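Butyrophilin subfamily 1 member A1 (Bos taurus, PDB 4HH8) probably takes part in milk-fat droplet secretion as a membrane-associated receptor and may restrain the proliferation and metabolism of activated T cells. Local coordinates at residues A[16-21]-A[37-42]; A[23-28]-A[126-131]; A[29-34]-A[94-99]; A[51-56]-A[102-107]. The protein carries 1 engineered substitution. All coordinates share one frame; numbering follows the deposited sequence.

Contact 1: A[16-21]-A[37-42]; sequences DVIGPP and RLSPNV. Unlike the reference sequence in segment 16-21: P21 (reference Gln).
I18 holds CG1 anti to its carbonyl carbon (chi1 -44°) with CD1 extended beyond it, while R37 starts from the crowded position between its own N and carbonyl carbon (chi1 57°) and then runs straight from CG to NE. The two chains therefore lie side by side, pointing the same way. The I18 methyl sits at the rim of the guanidinium, near its plane, with CD1 3.8 Å from R37 NE. I18 CD1 also rests on S39, 3.6 Å from S39 CB, so one isoleucine tip bridges two residues on this face of the sheet. V17 and L38 occupy the opposite face and cross obliquely, V17 CG2 meeting L38 CD2 at 3.8 Å.

Four backbone bonds hold the antiparallel strands together. D16 and S39 form one hydrogen-bonded pair: D16 N meets S39 O at 2.6 Å in the carbonyl plane, whereas S39 N returns to D16 O from above that residue's carbonyl plane. In the second such pair I18 N approaches R37 O at 2.8 Å, nearly along the C=O axis, and R37 N to I18 O is the longest of the four at 3.1 Å. V17 and L38 make the non-hydrogen-bonded pair between them.

The buried face packs across the domain interior: V17 reaches C110, half of the disulfide with C36, and both V17 and L38 touch F112. Pairing of strand 16-18 with the C-terminal end of strand 32-39 is the A-B pairing at the edge of one sheet of the beta sandwich in an immunoglobulin V-set domain.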
# COMPACT_ATOMS: atom_id res chain seq x y z
N ASP A 16 -26.27 12.63 -2.24
CA ASP A 16 -25.04 12.41 -1.48
C ASP A 16 -24.00 11.66 -2.31
O ASP A 16 -24.28 11.09 -3.37
CB ASP A 16 -25.30 11.68 -0.13
CG ASP A 16 -26.19 12.49 0.81
OD1 ASP A 16 -25.80 13.63 1.20
OD2 ASP A 16 -27.30 12.00 1.16
N VAL A 17 -22.78 11.71 -1.79
CA VAL A 17 -21.62 11.10 -2.40
C VAL A 17 -21.12 10.09 -1.38
O VAL A 17 -20.82 10.46 -0.26
CB VAL A 17 -20.53 12.14 -2.70
CG1 VAL A 17 -19.22 11.45 -3.05
CG2 VAL A 17 -20.95 13.03 -3.82
N ILE A 18 -21.04 8.83 -1.77
CA ILE A 18 -20.61 7.75 -0.90
C ILE A 18 -19.25 7.21 -1.31
O ILE A 18 -19.04 6.89 -2.47
CB ILE A 18 -21.62 6.57 -0.96
CG1 ILE A 18 -23.06 7.08 -0.91
CG2 ILE A 18 -21.39 5.61 0.23
CD1 ILE A 18 -24.10 5.98 -1.08
N GLY A 19 -18.32 7.08 -0.36
CA GLY A 19 -17.05 6.42 -0.65
C GLY A 19 -17.12 4.92 -0.37
O GLY A 19 -18.13 4.43 0.11
N PRO A 20 -16.05 4.17 -0.68
CA PRO A 20 -16.14 2.71 -0.44
C PRO A 20 -16.23 2.33 1.05
O PRO A 20 -15.74 3.09 1.90
CB PRO A 20 -14.85 2.15 -1.05
CG PRO A 20 -14.18 3.33 -1.77
CD PRO A 20 -14.72 4.59 -1.18
N PRO A 21 -16.83 1.15 1.36
CA PRO A 21 -16.86 0.62 2.74
C PRO A 21 -15.47 0.58 3.36
O PRO A 21 -15.29 0.91 4.55
CB PRO A 21 -17.36 -0.82 2.56
CG PRO A 21 -18.04 -0.86 1.23
CD PRO A 21 -17.48 0.25 0.39
N ARG A 37 -19.63 7.12 -5.53
CA ARG A 37 -20.91 7.09 -6.23
C ARG A 37 -21.91 8.04 -5.61
O ARG A 37 -21.82 8.36 -4.42
CB ARG A 37 -21.49 5.66 -6.34
CG ARG A 37 -21.67 4.95 -5.01
CD ARG A 37 -22.63 3.73 -5.04
NE ARG A 37 -23.01 3.37 -3.66
CZ ARG A 37 -23.48 2.18 -3.25
NH1 ARG A 37 -23.64 1.16 -4.10
NH2 ARG A 37 -23.77 2.00 -1.96
N LEU A 38 -22.84 8.50 -6.44
CA LEU A 38 -23.96 9.29 -5.97
C LEU A 38 -24.99 8.41 -5.28
O LEU A 38 -25.17 7.26 -5.67
CB LEU A 38 -24.62 10.02 -7.14
CG LEU A 38 -23.83 11.24 -7.66
CD1 LEU A 38 -24.61 11.96 -8.77
CD2 LEU A 38 -23.44 12.23 -6.56
N SER A 39 -25.65 8.98 -4.26
CA SER A 39 -26.90 8.47 -3.69
C SER A 39 -27.92 9.60 -3.75
O SER A 39 -27.70 10.67 -3.19
CB SER A 39 -26.75 8.05 -2.22
OG SER A 39 -27.81 7.17 -1.84
N PRO A 40 -29.04 9.38 -4.44
CA PRO A 40 -29.49 8.20 -5.19
C PRO A 40 -28.69 7.96 -6.45
O PRO A 40 -27.88 8.81 -6.85
CB PRO A 40 -30.92 8.58 -5.58
CG PRO A 40 -30.87 10.08 -5.61
CD PRO A 40 -30.02 10.48 -4.49
N ASN A 41 -28.93 6.82 -7.09
CA ASN A 41 -28.15 6.42 -8.25
C ASN A 41 -28.55 7.16 -9.54
O ASN A 41 -28.95 6.56 -10.54
CB ASN A 41 -28.20 4.91 -8.41
CG ASN A 41 -29.60 4.37 -8.44
OD1 ASN A 41 -30.53 4.93 -7.83
ND2 ASN A 41 -29.79 3.28 -9.18
N VAL A 42 -28.41 8.48 -9.51
CA VAL A 42 -28.70 9.30 -10.67
C VAL A 42 -27.45 9.56 -11.52
O VAL A 42 -26.35 9.42 -11.02
CB VAL A 42 -29.41 10.64 -10.26
CG1 VAL A 42 -30.83 10.33 -9.75
CG2 VAL A 42 -28.61 11.43 -9.20

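Contact 2: A[23-28]-A[126-131]; sequences PILAVV and KVAALG
K126 N gives the shortest bond here, 2.6 Å to I24 O, and it comes in nearly along the C=O axis. From there the pairing zigzags: A26 N binds K126 O at 2.9 Å, A128 N binds A26 O, and V28 N binds A128 O, these three all lying in the acceptor's carbonyl plane. Residues 24-27 thus run parallel to 126-128, each strand both giving and accepting. Between these bonds, V127 CA lies 3.2 Å from A26 O in a CA-H...O contact. The other flank of V127 is held too, since its N is bonded to D105 OD1.

Packing follows outward. L25, with CG anti to its backbone N, crosses K126 obliquely and brings CD1 to 3.4 Å from K126 O. P23 CB touches K126 CG at 3.5 Å, just before the lysine chain bends at chi2 and leads away. At the far end V28 and V127 cross at about a right angle, and V28 CG2 is pressed to 3.3 Å from V127 CG1, closer than normal van der Waals contact. V28 CG2 also meets A129 CB at 4.0 Å.

A129 then leads into the second immunoglobulin domain, with its O bonded to N208 and its side chain on Y156. A short parallel pairing of the A' strand with the last strand, G, is characteristic of V-set immunoglobulin domains, as of the related I-set.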
# COMPACT_ATOMS: atom_id res chain seq x y z
N PRO A 23 -10.76 0.62 2.74
CA PRO A 23 -9.61 1.10 1.95
C PRO A 23 -9.49 0.35 0.64
O PRO A 23 -9.87 -0.82 0.59
CB PRO A 23 -8.41 0.77 2.85
CG PRO A 23 -8.98 0.86 4.27
CD PRO A 23 -10.38 0.31 4.14
N ILE A 24 -9.00 1.01 -0.40
CA ILE A 24 -8.63 0.32 -1.64
C ILE A 24 -7.21 -0.15 -1.51
O ILE A 24 -6.32 0.62 -1.14
CB ILE A 24 -8.73 1.21 -2.92
CG1 ILE A 24 -10.11 1.89 -3.01
CG2 ILE A 24 -8.43 0.36 -4.21
CD1 ILE A 24 -11.28 0.91 -3.14
N LEU A 25 -6.99 -1.41 -1.84
CA LEU A 25 -5.66 -2.01 -1.73
C LEU A 25 -5.02 -1.99 -3.09
O LEU A 25 -5.61 -2.48 -4.05
CB LEU A 25 -5.79 -3.44 -1.24
CG LEU A 25 -4.57 -4.20 -0.71
CD1 LEU A 25 -3.65 -3.28 0.08
CD2 LEU A 25 -5.00 -5.41 0.13
N ALA A 26 -3.81 -1.44 -3.19
CA ALA A 26 -3.12 -1.32 -4.48
C ALA A 26 -1.63 -1.73 -4.40
O ALA A 26 -0.89 -1.23 -3.55
CB ALA A 26 -3.24 0.09 -4.98
N VAL A 27 -1.19 -2.61 -5.28
CA VAL A 27 0.20 -3.03 -5.32
C VAL A 27 1.06 -1.99 -6.07
O VAL A 27 0.64 -1.46 -7.11
CB VAL A 27 0.32 -4.42 -5.95
CG1 VAL A 27 1.78 -4.77 -6.21
CG2 VAL A 27 -0.31 -5.44 -5.03
N VAL A 28 2.24 -1.68 -5.54
CA VAL A 28 3.20 -0.76 -6.21
C VAL A 28 3.44 -1.21 -7.66
O VAL A 28 3.64 -2.38 -7.94
CB VAL A 28 4.54 -0.62 -5.39
CG1 VAL A 28 5.68 0.03 -6.22
CG2 VAL A 28 4.32 0.20 -4.12
N LYS A 126 -4.60 2.23 0.06
CA LYS A 126 -3.55 1.56 0.83
C LYS A 126 -2.62 0.89 -0.13
O LYS A 126 -3.03 -0.03 -0.79
CB LYS A 126 -4.13 0.48 1.75
CG LYS A 126 -4.88 1.00 2.99
CD LYS A 126 -3.94 1.55 4.00
CE LYS A 126 -4.63 1.69 5.31
NZ LYS A 126 -3.63 2.21 6.24
N VAL A 127 -1.35 1.29 -0.15
CA VAL A 127 -0.40 0.75 -1.11
C VAL A 127 0.45 -0.31 -0.43
O VAL A 127 0.77 -0.17 0.75
CB VAL A 127 0.53 1.83 -1.74
CG1 VAL A 127 1.49 1.16 -2.68
CG2 VAL A 127 -0.30 2.95 -2.42
N ALA A 128 0.80 -1.35 -1.17
CA ALA A 128 1.59 -2.43 -0.65
C ALA A 128 2.63 -2.88 -1.68
O ALA A 128 2.42 -2.81 -2.88
CB ALA A 128 0.69 -3.60 -0.28
N ALA A 129 3.79 -3.31 -1.20
CA ALA A 129 4.74 -3.99 -2.06
C ALA A 129 5.22 -5.16 -1.29
O ALA A 129 5.43 -5.08 -0.08
CB ALA A 129 5.89 -3.10 -2.42
N LEU A 130 5.42 -6.23 -2.02
CA LEU A 130 5.96 -7.44 -1.49
C LEU A 130 7.42 -7.51 -1.88
O LEU A 130 7.74 -7.32 -3.04
CB LEU A 130 5.21 -8.53 -2.19
CG LEU A 130 5.31 -9.92 -1.64
CD1 LEU A 130 4.47 -10.02 -0.36
CD2 LEU A 130 4.62 -10.51 -2.82
N GLY A 131 8.30 -7.78 -0.92
CA GLY A 131 9.75 -7.72 -1.18
C GLY A 131 10.40 -9.00 -1.62
O GLY A 131 9.72 -9.94 -2.02

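Contact 3: A[29-34]-A[94-99]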
# COMPACT_ATOMS: atom_id res chain seq x y z
N GLY A 29 3.37 -0.27 -8.59
CA GLY A 29 3.57 -0.58 -10.00
C GLY A 29 2.30 -0.95 -10.73
O GLY A 29 2.31 -1.00 -11.95
N GLU A 30 1.21 -1.25 -10.00
CA GLU A 30 -0.08 -1.56 -10.66
C GLU A 30 -0.98 -0.34 -10.69
O GLU A 30 -0.65 0.70 -10.13
CB GLU A 30 -0.86 -2.68 -9.95
CG GLU A 30 -0.09 -3.93 -9.51
CD GLU A 30 0.55 -4.71 -10.62
OE1 GLU A 30 -0.06 -4.81 -11.73
OE2 GLU A 30 1.67 -5.25 -10.39
N ASP A 31 -2.14 -0.47 -11.34
CA ASP A 31 -3.13 0.59 -11.30
C ASP A 31 -4.07 0.39 -10.13
O ASP A 31 -4.31 -0.73 -9.70
CB ASP A 31 -3.90 0.64 -12.62
CG ASP A 31 -2.97 0.68 -13.85
OD1 ASP A 31 -1.76 1.03 -13.69
OD2 ASP A 31 -3.44 0.33 -14.97
N ALA A 32 -4.59 1.49 -9.62
CA ALA A 32 -5.65 1.44 -8.64
C ALA A 32 -6.80 2.30 -9.09
O ALA A 32 -6.61 3.30 -9.79
CB ALA A 32 -5.17 1.91 -7.28
N GLU A 33 -7.99 1.93 -8.64
CA GLU A 33 -9.20 2.66 -8.92
C GLU A 33 -9.80 3.10 -7.62
O GLU A 33 -9.97 2.28 -6.73
CB GLU A 33 -10.18 1.80 -9.74
CG GLU A 33 -9.59 1.51 -11.17
CD GLU A 33 -10.62 0.88 -12.13
OE1 GLU A 33 -11.82 0.93 -11.85
OE2 GLU A 33 -10.21 0.28 -13.15
N LEU A 34 -10.10 4.40 -7.52
CA LEU A 34 -10.69 5.04 -6.36
C LEU A 34 -12.14 5.41 -6.67
O LEU A 34 -12.39 6.43 -7.26
CB LEU A 34 -9.94 6.30 -5.98
CG LEU A 34 -8.57 6.14 -5.30
CD1 LEU A 34 -7.75 4.99 -5.87
CD2 LEU A 34 -7.81 7.44 -5.40
N ALA A 94 -14.89 6.32 -11.06
CA ALA A 94 -13.68 6.14 -10.27
C ALA A 94 -12.60 6.88 -11.00
O ALA A 94 -12.78 7.19 -12.18
CB ALA A 94 -13.33 4.66 -10.14
N VAL A 95 -11.52 7.19 -10.30
CA VAL A 95 -10.31 7.71 -10.91
C VAL A 95 -9.36 6.55 -10.88
O VAL A 95 -9.17 5.95 -9.82
CB VAL A 95 -9.74 8.92 -10.13
CG1 VAL A 95 -8.31 9.26 -10.58
CG2 VAL A 95 -10.59 10.12 -10.42
N ARG A 96 -8.82 6.20 -12.06
CA ARG A 96 -7.77 5.24 -12.20
C ARG A 96 -6.41 5.94 -12.06
O ARG A 96 -6.12 6.90 -12.79
CB ARG A 96 -7.86 4.51 -13.53
CG ARG A 96 -6.91 3.29 -13.61
CD ARG A 96 -7.12 2.39 -14.84
NE ARG A 96 -6.95 3.11 -16.10
CZ ARG A 96 -6.14 2.76 -17.10
NH1 ARG A 96 -5.39 1.65 -17.03
NH2 ARG A 96 -6.09 3.51 -18.21
N ILE A 97 -5.61 5.51 -11.08
CA ILE A 97 -4.25 5.99 -10.96
C ILE A 97 -3.31 4.90 -11.43
O ILE A 97 -3.31 3.81 -10.88
CB ILE A 97 -3.89 6.41 -9.53
CG1 ILE A 97 -4.97 7.34 -8.98
CG2 ILE A 97 -2.49 7.13 -9.52
CD1 ILE A 97 -4.73 7.74 -7.54
N GLN A 98 -2.53 5.20 -12.46
CA GLN A 98 -1.62 4.21 -13.03
C GLN A 98 -0.30 4.21 -12.33
O GLN A 98 0.13 5.25 -11.80
CB GLN A 98 -1.38 4.49 -14.51
CG GLN A 98 -2.62 4.29 -15.34
CD GLN A 98 -2.37 4.55 -16.81
OE1 GLN A 98 -1.53 5.38 -17.19
NE2 GLN A 98 -3.11 3.83 -17.66
N GLU A 99 0.33 3.03 -12.33
CA GLU A 99 1.67 2.87 -11.79
C GLU A 99 1.77 3.41 -10.37
O GLU A 99 2.54 4.37 -10.09
CB GLU A 99 2.71 3.47 -12.74
CG GLU A 99 3.38 2.37 -13.59
CD GLU A 99 3.30 2.63 -15.10
OE1 GLU A 99 4.08 3.48 -15.60
OE2 GLU A 99 2.48 1.96 -15.80
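Backbone hydrogen bonds join the antiparallel strands 32-34 and 94-97 as two reciprocal pairs. A32 and I97 exchange bonds, the shorter being I97 N to A32 O at 2.7 Å, nearly along the C=O axis. L34 and V95 do likewise, though V95 N reaches L34 O at 3.3 Å from above the carbonyl plane. E33 and R96 form the non-hydrogen-bonded pair between them.

The charged contacts gather round D31, whose two oxygens serve different partners. D31 OD1 accepts E99 N through its anti lone pair at 3.2 Å, tying down the turn after the strand. D31 OD2 makes a salt bridge to R96 NH1 at 3.1 Å, but the hydrogen bond within it is weak (124° at the hydrogen) and the carboxylate and guanidinium planes stand 76° apart. R96 reaches it by a bend at chi3, and Q98 CD lies 3.9 Å above one face of the R96 guanidinium, toward the rim.

Apolar contact divides between the two faces. E33 CG and R96 CG meet at 4.0 Å on the charged side, and on the buried side L34 CD2 crosses to I97 CD1 at 3.8 Å.

Among its neighbours, this B-E pairing forms the middle of a four-strand sheet: strand 81-85 flanks residues 94-97, with R96 and A94 touching V84, while L34 and V95 pack on W51 of the opposing sheet, and L34 and I97 on Y108.

Contact 4: A[51-56]-A[102-107]; sequences WFREKV and ASDDGE
S103 O is gripped by two nitrogens of one arginine: R53 NH1 and R53 NH2 each donate to it at 3.0 Å. This end-on grip ties the turn after strand C to the 3-10 turn between strands E and F of the V-set domain, where D104, G106, Y108 and C110 spell the family's D-x-G-x-Y-x-C motif. The oxygen lies only 4° out of the guanidinium plane, and NH1 falls on one of its lone pairs.

R53 gets there with CG anti to its carbonyl carbon and a bend at chi3 (84°), R53 CG passing 3.9 Å from E107 O. D104 O lies over one guanidinium face, toward the rim, and is itself bonded by Y108 OH, as in a tyrosine corner. The D104 carboxylate is turned elsewhere: OD2 makes a salt bridge to R80, and D104 OD1 stays 4.3 Å from R53 NH1, beyond salt-bridge range. G106, at a phi of 142° where a side chain would run into the carbonyl O of D105, brings its CA to 4.4 Å from R53 NH2. R53 NH2 also comes within 2.9 Å of D105 O, at too poor an angle for a hydrogen bond.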
# COMPACT_ATOMS: atom_id res chain seq x y z
N TRP A 51 -11.09 14.72 -7.68
CA TRP A 51 -10.41 13.96 -6.63
C TRP A 51 -9.23 14.78 -6.16
O TRP A 51 -8.53 15.40 -6.97
CB TRP A 51 -9.94 12.60 -7.15
CG TRP A 51 -10.93 11.50 -7.05
CD1 TRP A 51 -10.88 10.46 -6.20
CD2 TRP A 51 -12.09 11.31 -7.87
NE1 TRP A 51 -11.94 9.62 -6.43
CE2 TRP A 51 -12.69 10.12 -7.45
CE3 TRP A 51 -12.63 12.00 -8.96
CZ2 TRP A 51 -13.85 9.61 -8.03
CZ3 TRP A 51 -13.79 11.51 -9.55
CH2 TRP A 51 -14.39 10.31 -9.07
N PHE A 52 -9.01 14.84 -4.85
CA PHE A 52 -7.89 15.61 -4.33
C PHE A 52 -7.37 14.99 -3.04
O PHE A 52 -8.01 14.09 -2.46
CB PHE A 52 -8.26 17.09 -4.14
CG PHE A 52 -9.34 17.35 -3.10
CD1 PHE A 52 -8.99 17.70 -1.80
CD2 PHE A 52 -10.69 17.28 -3.44
CE1 PHE A 52 -9.94 17.95 -0.84
CE2 PHE A 52 -11.67 17.55 -2.50
CZ PHE A 52 -11.29 17.90 -1.18
N ARG A 53 -6.22 15.46 -2.60
CA ARG A 53 -5.63 14.95 -1.39
C ARG A 53 -5.73 15.98 -0.28
O ARG A 53 -6.76 16.07 0.40
CB ARG A 53 -4.21 14.48 -1.66
CG ARG A 53 -4.22 13.14 -2.38
CD ARG A 53 -2.88 12.61 -2.67
NE ARG A 53 -2.31 11.89 -1.54
CZ ARG A 53 -1.16 11.23 -1.61
NH1 ARG A 53 -0.47 11.22 -2.74
NH2 ARG A 53 -0.67 10.61 -0.55
N GLU A 54 -4.71 16.81 -0.14
CA GLU A 54 -4.69 17.77 0.94
C GLU A 54 -5.33 19.10 0.51
O GLU A 54 -6.17 19.63 1.23
CB GLU A 54 -3.27 17.90 1.52
CG GLU A 54 -2.98 16.82 2.62
CD GLU A 54 -1.67 16.03 2.40
OE1 GLU A 54 -0.58 16.66 2.33
OE2 GLU A 54 -1.73 14.77 2.33
N LYS A 55 -4.97 19.63 -0.66
CA LYS A 55 -5.61 20.85 -1.17
C LYS A 55 -6.64 20.52 -2.26
O LYS A 55 -6.38 19.66 -3.11
CB LYS A 55 -4.56 21.81 -1.74
CG LYS A 55 -3.67 22.52 -0.70
CD LYS A 55 -2.65 23.48 -1.38
CE LYS A 55 -1.52 23.89 -0.41
NZ LYS A 55 -1.32 25.38 -0.36
N VAL A 56 -7.80 21.20 -2.24
CA VAL A 56 -8.81 21.07 -3.31
C VAL A 56 -8.20 21.33 -4.69
O VAL A 56 -8.59 20.70 -5.68
CB VAL A 56 -10.05 22.01 -3.12
CG1 VAL A 56 -10.70 21.81 -1.76
CG2 VAL A 56 -9.69 23.47 -3.34
N ALA A 102 4.49 4.16 -3.50
CA ALA A 102 4.37 4.36 -2.05
C ALA A 102 3.85 5.74 -1.64
O ALA A 102 3.04 5.86 -0.72
CB ALA A 102 5.72 4.08 -1.37
N SER A 103 4.31 6.79 -2.31
CA SER A 103 3.82 8.16 -2.04
C SER A 103 2.33 8.40 -2.34
O SER A 103 1.74 9.36 -1.84
CB SER A 103 4.65 9.17 -2.85
OG SER A 103 4.66 8.76 -4.21
N ASP A 104 1.72 7.52 -3.15
CA ASP A 104 0.28 7.58 -3.44
C ASP A 104 -0.60 7.10 -2.28
O ASP A 104 -1.82 7.34 -2.27
CB ASP A 104 -0.04 6.75 -4.67
CG ASP A 104 0.57 7.32 -5.92
OD1 ASP A 104 0.64 8.58 -6.01
OD2 ASP A 104 0.96 6.54 -6.80
N ASP A 105 0.01 6.41 -1.31
CA ASP A 105 -0.71 5.94 -0.11
C ASP A 105 -1.30 7.11 0.67
O ASP A 105 -0.64 8.12 0.87
CB ASP A 105 0.27 5.22 0.81
CG ASP A 105 -0.42 4.43 1.90
OD1 ASP A 105 -0.53 3.20 1.75
OD2 ASP A 105 -0.85 5.03 2.89
N GLY A 106 -2.55 6.96 1.11
CA GLY A 106 -3.19 7.97 1.95
C GLY A 106 -4.66 8.20 1.65
O GLY A 106 -5.31 7.41 0.96
N GLU A 107 -5.15 9.31 2.16
CA GLU A 107 -6.57 9.67 2.10
C GLU A 107 -6.82 10.51 0.87
O GLU A 107 -6.08 11.46 0.58
CB GLU A 107 -6.93 10.49 3.36
CG GLU A 107 -8.41 10.86 3.46
CD GLU A 107 -8.70 11.88 4.58
OE1 GLU A 107 -9.02 11.43 5.72
OE2 GLU A 107 -8.58 13.13 4.33

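How the contacts relate
All four contacts belong to the membrane-distal V-type domain of the extracellular part. Contacts 1 and 3 share strand 32-39 and build one sheet, contact 1 at its outer edge and contact 3 in its middle; contacts 2 and 4 belong to the facing sheet. Contact 2 alone is parallel. Contact 4 alone relies on a side chain gripping backbone, joining partly exposed loops at one end of the sandwich. Contacts 1 to 3 each have a buried side and a more exposed one; only in contact 3 does a salt bridge run between the two segments. Buried W51 of contact 4 spans the core, its CE3 3.1 Å from V95 CG2 of contact 3, while A26 CB and A32 CB join contacts 2 and 3.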